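Local coordinates for protein galectin-1 (Bufo arenarum, PDB 1GAN) that binds beta-galactosides as a homodimeric lectin and may regulate cell apoptosis and differentiation, at residues H16-K21 with K129-E134; F31-G36 with L121-L126. One frame throughout, in Å; residues are numbered along the deposited sequence.

Contact 1 (H16-K21 with K129-E134); sequences HCVEIK and KSITTE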
ATOM      1  N   HIS A  16       1.881   0.953  17.120  1.00 24.68           N
ATOM      2  CA  HIS A  16       1.409   0.098  16.045  1.00 23.32           C
ATOM      3  C   HIS A  16       2.576  -0.258  15.146  1.00 23.55           C
ATOM      4  O   HIS A  16       3.674   0.281  15.299  1.00 22.23           O
ATOM      5  CB  HIS A  16       0.308   0.794  15.253  1.00 23.37           C
ATOM      6  CG  HIS A  16      -0.967   0.963  16.011  1.00 22.31           C
ATOM      7  ND1 HIS A  16      -2.018   0.083  15.894  1.00 23.57           N
ATOM      8  CD2 HIS A  16      -1.359   1.899  16.910  1.00 22.19           C
ATOM      9  CE1 HIS A  16      -3.003   0.462  16.693  1.00 23.68           C
ATOM     10  NE2 HIS A  16      -2.627   1.563  17.321  1.00 24.26           N
ATOM     11  N   CYS A  17       2.353  -1.154  14.201  1.00 23.60           N
ATOM     12  CA  CYS A  17       3.432  -1.518  13.324  1.00 28.27           C
ATOM     13  C   CYS A  17       2.941  -1.856  11.940  1.00 26.85           C
ATOM     14  O   CYS A  17       1.759  -2.076  11.730  1.00 27.22           O
ATOM     15  CB  CYS A  17       4.206  -2.679  13.910  1.00 31.09           C
ATOM     16  SG  CYS A  17       3.199  -4.061  14.060  1.00 44.99           S
ATOM     17  N   VAL A  18       3.869  -1.878  11.002  1.00 25.96           N
ATOM     18  CA  VAL A  18       3.586  -2.158   9.618  1.00 26.26           C
ATOM     19  C   VAL A  18       4.620  -3.191   9.178  1.00 26.81           C
ATOM     20  O   VAL A  18       5.801  -3.080   9.495  1.00 28.12           O
ATOM     21  CB  VAL A  18       3.693  -0.843   8.760  1.00 26.37           C
ATOM     22  CG1 VAL A  18       5.048  -0.189   8.932  1.00 23.43           C
ATOM     23  CG2 VAL A  18       3.436  -1.118   7.289  1.00 26.92           C
ATOM     24  N   GLU A  19       4.150  -4.248   8.535  1.00 27.51           N
ATOM     25  CA  GLU A  19       5.027  -5.293   8.039  1.00 27.68           C
ATOM     26  C   GLU A  19       5.059  -5.229   6.522  1.00 27.56           C
ATOM     27  O   GLU A  19       4.009  -5.084   5.879  1.00 25.90           O
ATOM     28  CB  GLU A  19       4.486  -6.639   8.481  1.00 29.39           C
ATOM     29  CG  GLU A  19       5.112  -7.796   7.775  1.00 34.08           C
ATOM     30  CD  GLU A  19       4.311  -9.046   7.991  1.00 38.43           C
ATOM     31  OE1 GLU A  19       4.506  -9.683   9.053  1.00 39.37           O
ATOM     32  OE2 GLU A  19       3.477  -9.378   7.104  1.00 41.44           O
ATOM     33  N   ILE A  20       6.256  -5.293   5.956  1.00 27.58           N
ATOM     34  CA  ILE A  20       6.439  -5.260   4.504  1.00 29.40           C
ATOM     35  C   ILE A  20       6.983  -6.603   4.005  1.00 29.92           C
ATOM     36  O   ILE A  20       7.920  -7.168   4.593  1.00 30.97           O
ATOM     37  CB  ILE A  20       7.503  -4.198   4.065  1.00 31.67           C
ATOM     38  CG1 ILE A  20       7.140  -2.797   4.574  1.00 32.68           C
ATOM     39  CG2 ILE A  20       7.650  -4.185   2.547  1.00 30.26           C
ATOM     40  CD1 ILE A  20       5.849  -2.276   4.032  1.00 33.95           C
ATOM     41  N   LYS A  21       6.409  -7.095   2.913  1.00 30.09           N
ATOM     42  CA  LYS A  21       6.855  -8.322   2.266  1.00 30.12           C
ATOM     43  C   LYS A  21       7.229  -7.926   0.856  1.00 30.05           C
ATOM     44  O   LYS A  21       6.460  -7.262   0.154  1.00 29.13           O
ATOM     45  CB  LYS A  21       5.764  -9.385   2.225  1.00 31.99           C
ATOM     46  CG  LYS A  21       5.678 -10.197   3.478  1.00 37.51           C
ATOM     47  CD  LYS A  21       4.520 -11.170   3.441  1.00 40.64           C
ATOM     48  CE  LYS A  21       4.320 -11.791   4.816  1.00 42.75           C
ATOM     49  NZ  LYS A  21       3.040 -12.533   4.910  1.00 45.25           N
ATOM     50  N   LYS A 129       5.214  -7.011  -2.247  1.00 36.97           N
ATOM     51  CA  LYS A 129       4.341  -8.180  -2.235  1.00 35.82           C
ATOM     52  C   LYS A 129       3.120  -7.905  -1.333  1.00 35.10           C
ATOM     53  O   LYS A 129       1.998  -8.263  -1.677  1.00 35.45           O
ATOM     54  CB  LYS A 129       5.089  -9.430  -1.778  1.00 40.22           C
ATOM     55  CG  LYS A 129       4.432 -10.745  -2.192  1.00 45.21           C
ATOM     56  CD  LYS A 129       3.336 -11.197  -1.237  1.00 49.60           C
ATOM     57  CE  LYS A 129       2.297 -12.050  -1.979  1.00 51.79           C
ATOM     58  NZ  LYS A 129       1.247 -12.583  -1.061  1.00 53.01           N
ATOM     59  N   SER A 130       3.325  -7.292  -0.174  1.00 33.32           N
ATOM     60  CA  SER A 130       2.201  -6.991   0.697  1.00 32.23           C
ATOM     61  C   SER A 130       2.546  -6.076   1.846  1.00 31.49           C
ATOM     62  O   SER A 130       3.645  -6.114   2.379  1.00 32.84           O
ATOM     63  CB  SER A 130       1.569  -8.263   1.257  1.00 31.81           C
ATOM     64  OG  SER A 130       2.385  -8.870   2.229  1.00 33.84           O
ATOM     65  N   ILE A 131       1.601  -5.241   2.227  1.00 29.51           N
ATOM     66  CA  ILE A 131       1.819  -4.360   3.336  1.00 29.55           C
ATOM     67  C   ILE A 131       0.653  -4.564   4.280  1.00 31.69           C
ATOM     68  O   ILE A 131      -0.502  -4.673   3.851  1.00 33.46           O
ATOM     69  CB  ILE A 131       1.916  -2.866   2.920  1.00 27.77           C
ATOM     70  CG1 ILE A 131       1.941  -2.003   4.198  1.00 26.99           C
ATOM     71  CG2 ILE A 131       0.742  -2.482   2.002  1.00 29.30           C
ATOM     72  CD1 ILE A 131       2.178  -0.547   4.008  1.00 26.80           C
ATOM     73  N   THR A 132       0.953  -4.699   5.561  1.00 31.82           N
ATOM     74  CA  THR A 132      -0.102  -4.861   6.525  1.00 31.62           C
ATOM     75  C   THR A 132       0.257  -4.177   7.836  1.00 31.40           C
ATOM     76  O   THR A 132       1.425  -4.055   8.173  1.00 30.78           O
ATOM     77  CB  THR A 132      -0.545  -6.367   6.632  1.00 31.70           C
ATOM     78  OG1 THR A 132      -0.734  -6.765   7.986  1.00 30.92           O
ATOM     79  CG2 THR A 132       0.418  -7.272   5.957  1.00 31.74           C
ATOM     80  N   THR A 133      -0.732  -3.559   8.462  1.00 32.67           N
ATOM     81  CA  THR A 133      -0.525  -2.879   9.732  1.00 35.42           C
ATOM     82  C   THR A 133      -1.480  -3.457  10.764  1.00 36.71           C
ATOM     83  O   THR A 133      -2.562  -3.922  10.412  1.00 35.89           O
ATOM     84  CB  THR A 133      -0.796  -1.334   9.657  1.00 35.52           C
ATOM     85  OG1 THR A 133      -2.138  -1.078   9.207  1.00 40.99           O
ATOM     86  CG2 THR A 133       0.150  -0.668   8.706  1.00 39.24           C
ATOM     87  N   GLU A 134      -1.099  -3.374  12.032  1.00 40.10           N
ATOM     88  CA  GLU A 134      -1.915  -3.829  13.136  1.00 43.87           C
ATOM     89  C   GLU A 134      -1.780  -2.737  14.197  1.00 44.33           C
ATOM     90  O   GLU A 134      -0.631  -2.331  14.492  1.00 42.27           O
ATOM     91  CB  GLU A 134      -1.414  -5.174  13.679  1.00 48.59           C
ATOM     92  CG  GLU A 134      -1.452  -6.316  12.671  1.00 57.64           C
ATOM     93  CD  GLU A 134      -1.039  -7.673  13.281  1.00 62.55           C
ATOM     94  OE1 GLU A 134      -1.206  -7.876  14.530  1.00 64.21           O
ATOM     95  OE2 GLU A 134      -0.564  -8.529  12.493  1.00 63.28           O
ATOM     96  OXT GLU A 134      -2.824  -2.190  14.610  1.00 46.23           O
TER
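Val18 to Lys21 pair antiparallel with Ser130 to Thr133; the axes of segments 16-21 and 129-133 come within 4.6 Å, and their N-to-C directions make 168°.

Val18, Ile20 and Ile131 point into the sandwich. Val18 CG2 lies anti to its backbone N and meets Ile131 CG1 at 3.5 Å. The two side chains cross at a slant. Ile20 and Ile131 lie alongside each other, CD1 of Ile20 being 3.9 Å from CG1 of Ile131. Thr133 CG2 comes within 3.5 Å of Val18 CB.

On the other face, Lys21 is extended beyond CG and lays its CB and CD against Ser130 OG. Glu19 and Thr132 stand side by side, and OE2 of Glu19 approaches CG2 of Thr132. A long salt bridge joins Lys21 NZ to the same carboxylate oxygen.

This is the edge of the five-stranded sheet of the galectin beta-sandwich. Strand 127-133 is outermost within the chain, but Ser130, Ile131 and Thr132 pair with an antiparallel strand of the second subunit. The sheet thus runs on across the homodimer interface. Within the chain, Glu19 with Thr132 and Lys21 with Ser130 are the hydrogen-bonded pairs. At Lys21 the ladder is interrupted by a classic beta bulge, where Lys129 and Ser130 both face it. Lys21 O takes two donors from the same face of its carbonyl plane, Lys129 N at 2.7 Å and Ser130 N at 3.2 Å.

Near the C-terminus the terminal carboxylate is gripped twice. Cys17 N reaches Glu134 O, and His16 ND1 donates to Glu134 OXT at 2.7 Å, with the oxygen in the ring plane. If His16 is protonated, the carboxylate would probably stabilise its charge.

Contact 2 (F31-G36 with L121-L126); sequences FAVNLG and LSLEGL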
ATOM      1  N   PHE A  31      18.274  -1.975  -1.168  1.00 28.84           N
ATOM      2  CA  PHE A  31      16.875  -1.602  -1.151  1.00 25.16           C
ATOM      3  C   PHE A  31      16.640  -0.751   0.094  1.00 23.93           C
ATOM      4  O   PHE A  31      17.410  -0.823   1.060  1.00 23.24           O
ATOM      5  CB  PHE A  31      15.957  -2.840  -1.215  1.00 25.14           C
ATOM      6  CG  PHE A  31      15.888  -3.650   0.050  1.00 25.40           C
ATOM      7  CD1 PHE A  31      15.042  -3.271   1.099  1.00 26.49           C
ATOM      8  CD2 PHE A  31      16.613  -4.833   0.172  1.00 24.87           C
ATOM      9  CE1 PHE A  31      14.918  -4.065   2.259  1.00 25.90           C
ATOM     10  CE2 PHE A  31      16.500  -5.638   1.326  1.00 23.55           C
ATOM     11  CZ  PHE A  31      15.653  -5.253   2.369  1.00 24.59           C
ATOM     12  N   ALA A  32      15.612   0.092   0.057  1.00 23.28           N
ATOM     13  CA  ALA A  32      15.305   0.947   1.188  1.00 20.49           C
ATOM     14  C   ALA A  32      13.824   0.982   1.472  1.00 21.09           C
ATOM     15  O   ALA A  32      13.009   0.796   0.557  1.00 20.92           O
ATOM     16  CB  ALA A  32      15.806   2.350   0.915  1.00 18.42           C
ATOM     17  N   VAL A  33      13.487   1.152   2.753  1.00 19.19           N
ATOM     18  CA  VAL A  33      12.107   1.310   3.212  1.00 17.23           C
ATOM     19  C   VAL A  33      12.203   2.656   3.913  1.00 18.69           C
ATOM     20  O   VAL A  33      13.119   2.861   4.726  1.00 20.73           O
ATOM     21  CB  VAL A  33      11.664   0.239   4.255  1.00 17.81           C
ATOM     22  CG1 VAL A  33      10.261   0.537   4.770  1.00 17.50           C
ATOM     23  CG2 VAL A  33      11.622  -1.116   3.624  1.00 16.51           C
ATOM     24  N   ASN A  34      11.308   3.588   3.573  1.00 18.58           N
ATOM     25  CA  ASN A  34      11.284   4.920   4.179  1.00 16.87           C
ATOM     26  C   ASN A  34       9.964   5.166   4.914  1.00 18.10           C
ATOM     27  O   ASN A  34       8.881   4.884   4.401  1.00 16.96           O
ATOM     28  CB  ASN A  34      11.460   5.985   3.119  1.00 14.78           C
ATOM     29  CG  ASN A  34      12.718   5.796   2.283  1.00 17.22           C
ATOM     30  OD1 ASN A  34      13.825   5.899   2.796  1.00 16.99           O
ATOM     31  ND2 ASN A  34      12.553   5.584   0.975  1.00 15.11           N
ATOM     32  N   LEU A  35      10.046   5.709   6.117  1.00 19.01           N
ATOM     33  CA  LEU A  35       8.858   6.013   6.908  1.00 19.98           C
ATOM     34  C   LEU A  35       8.973   7.487   7.263  1.00 20.15           C
ATOM     35  O   LEU A  35       9.993   7.890   7.787  1.00 20.96           O
ATOM     36  CB  LEU A  35       8.829   5.188   8.200  1.00 20.76           C
ATOM     37  CG  LEU A  35       8.407   3.714   8.172  1.00 24.67           C
ATOM     38  CD1 LEU A  35       8.525   3.129   9.557  1.00 27.37           C
ATOM     39  CD2 LEU A  35       6.968   3.602   7.744  1.00 27.38           C
ATOM     40  N   GLY A  36       7.938   8.282   7.005  1.00 21.52           N
ATOM     41  CA  GLY A  36       8.013   9.701   7.319  1.00 22.45           C
ATOM     42  C   GLY A  36       6.765  10.532   7.043  1.00 22.19           C
ATOM     43  O   GLY A  36       5.658  10.026   6.979  1.00 24.72           O
ATOM     44  N   LEU A 121       4.938   6.142   3.564  1.00 20.64           N
ATOM     45  CA  LEU A 121       5.841   5.003   3.463  1.00 19.99           C
ATOM     46  C   LEU A 121       6.217   4.844   1.981  1.00 19.44           C
ATOM     47  O   LEU A 121       5.387   5.052   1.093  1.00 19.74           O
ATOM     48  CB  LEU A 121       5.188   3.693   3.976  1.00 20.48           C
ATOM     49  CG  LEU A 121       6.008   2.387   3.772  1.00 24.75           C
ATOM     50  CD1 LEU A 121       5.911   1.473   4.961  1.00 25.40           C
ATOM     51  CD2 LEU A 121       5.591   1.621   2.523  1.00 25.08           C
ATOM     52  N   SER A 122       7.474   4.529   1.706  1.00 19.44           N
ATOM     53  CA  SER A 122       7.897   4.282   0.343  1.00 20.53           C
ATOM     54  C   SER A 122       8.981   3.219   0.398  1.00 23.01           C
ATOM     55  O   SER A 122       9.598   2.989   1.463  1.00 20.20           O
ATOM     56  CB  SER A 122       8.403   5.537  -0.350  1.00 19.27           C
ATOM     57  OG  SER A 122       9.599   5.976   0.219  1.00 23.27           O
ATOM     58  N   LEU A 123       9.099   2.484  -0.708  1.00 23.30           N
ATOM     59  CA  LEU A 123      10.080   1.417  -0.849  1.00 24.23           C
ATOM     60  C   LEU A 123      10.894   1.789  -2.052  1.00 25.69           C
ATOM     61  O   LEU A 123      10.403   2.483  -2.941  1.00 27.27           O
ATOM     62  CB  LEU A 123       9.429   0.074  -1.140  1.00 19.43           C
ATOM     63  CG  LEU A 123       8.289  -0.484  -0.323  1.00 20.78           C
ATOM     64  CD1 LEU A 123       7.899  -1.822  -0.887  1.00 20.85           C
ATOM     65  CD2 LEU A 123       8.710  -0.657   1.103  1.00 25.54           C
ATOM     66  N   GLU A 124      12.136   1.324  -2.063  1.00 28.34           N
ATOM     67  CA  GLU A 124      13.075   1.537  -3.153  1.00 30.55           C
ATOM     68  C   GLU A 124      13.865   0.234  -3.359  1.00 30.96           C
ATOM     69  O   GLU A 124      14.300  -0.395  -2.394  1.00 30.66           O
ATOM     70  CB  GLU A 124      14.004   2.687  -2.814  1.00 33.02           C
ATOM     71  CG  GLU A 124      13.410   4.019  -3.169  1.00 42.79           C
ATOM     72  CD  GLU A 124      13.747   5.112  -2.181  1.00 48.60           C
ATOM     73  OE1 GLU A 124      14.895   5.134  -1.675  1.00 51.43           O
ATOM     74  OE2 GLU A 124      12.849   5.951  -1.913  1.00 53.25           O
ATOM     75  N   GLY A 125      13.947  -0.216  -4.608  1.00 30.33           N
ATOM     76  CA  GLY A 125      14.665  -1.434  -4.929  1.00 30.83           C
ATOM     77  C   GLY A 125      14.020  -2.701  -4.404  1.00 32.79           C
ATOM     78  O   GLY A 125      14.641  -3.762  -4.401  1.00 32.73           O
ATOM     79  N   LEU A 126      12.783  -2.603  -3.941  1.00 34.63           N
ATOM     80  CA  LEU A 126      12.096  -3.773  -3.422  1.00 37.08           C
ATOM     81  C   LEU A 126      10.844  -4.005  -4.231  1.00 39.71           C
ATOM     82  O   LEU A 126      10.095  -3.065  -4.501  1.00 39.83           O
ATOM     83  CB  LEU A 126      11.718  -3.554  -1.966  1.00 37.48           C
ATOM     84  CG  LEU A 126      11.275  -4.799  -1.209  1.00 37.04           C
ATOM     85  CD1 LEU A 126      12.375  -5.855  -1.312  1.00 37.65           C
ATOM     86  CD2 LEU A 126      11.009  -4.450   0.243  1.00 36.22           C
TER
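Ser122 O receives Asn34 N in a nearly straight hydrogen bond of 2.8 Å, with an N-H...O angle of 172°. The return bond runs from Ser122 N to Asn34 O. Asn34 also uses its side chain: ND2 donates to Ser122 OG at 3.1 Å, the hydroxyl oxygen lying close to the amide plane. With CG beside the backbone N (chi1 -55°), ND2 is carried toward Ser122 and Glu124. ND2 is also 2.9 Å from Glu124 OE2. The amide and carboxylate planes are turned 45° apart. Asn34 OD1 accepts a hydrogen bond from His45 ND1. Asn34 therefore probably positions His45, which lines the galactose pocket, from the second shell.

Ala32 and Glu124 form the next hydrogen-bonded pair, exchanging two bonds between their backbones. The opposite face is apolar. Val33 and Leu123 lie side by side, CG2 of Val33 being 3.9 Å from CD2 of Leu123. The Leu35 and Leu121 side chains cross at an angle, with CD2 of Leu35 3.7 Å from CD1 of Leu121. Leu126 places CD1 over one face of the Phe31 ring.

Strands 30-35 and 118-124 belong to the six-stranded, sugar-binding sheet of the galectin sandwich. Strand 41-49 flanks strand 30-35, and strand 6-12 flanks strand 118-124. Across the core, Val33 and Leu35 pack on Phe90 of strand 85-92.

The two contacts lie in the opposing sheets of one beta-sandwich, their centres about 13 Å apart. Contact 1 is in the five-stranded sheet, contact 2 in the six-stranded sheet. Along the chain contact 2 is nested inside the loop that contact 1 closes. Strand 16-23 is followed by strand 30-35, and strand 118-124 by strand 127-133, so both successive pairs step from one sheet to the other. The core joins them directly: Ile20 CD1 is 3.9 Å from Leu121 CD1, and Ile20 also meets Leu123 and Leu126. Contact 1 forms part of the dimer interface, and contact 2 lies beside the galactose site.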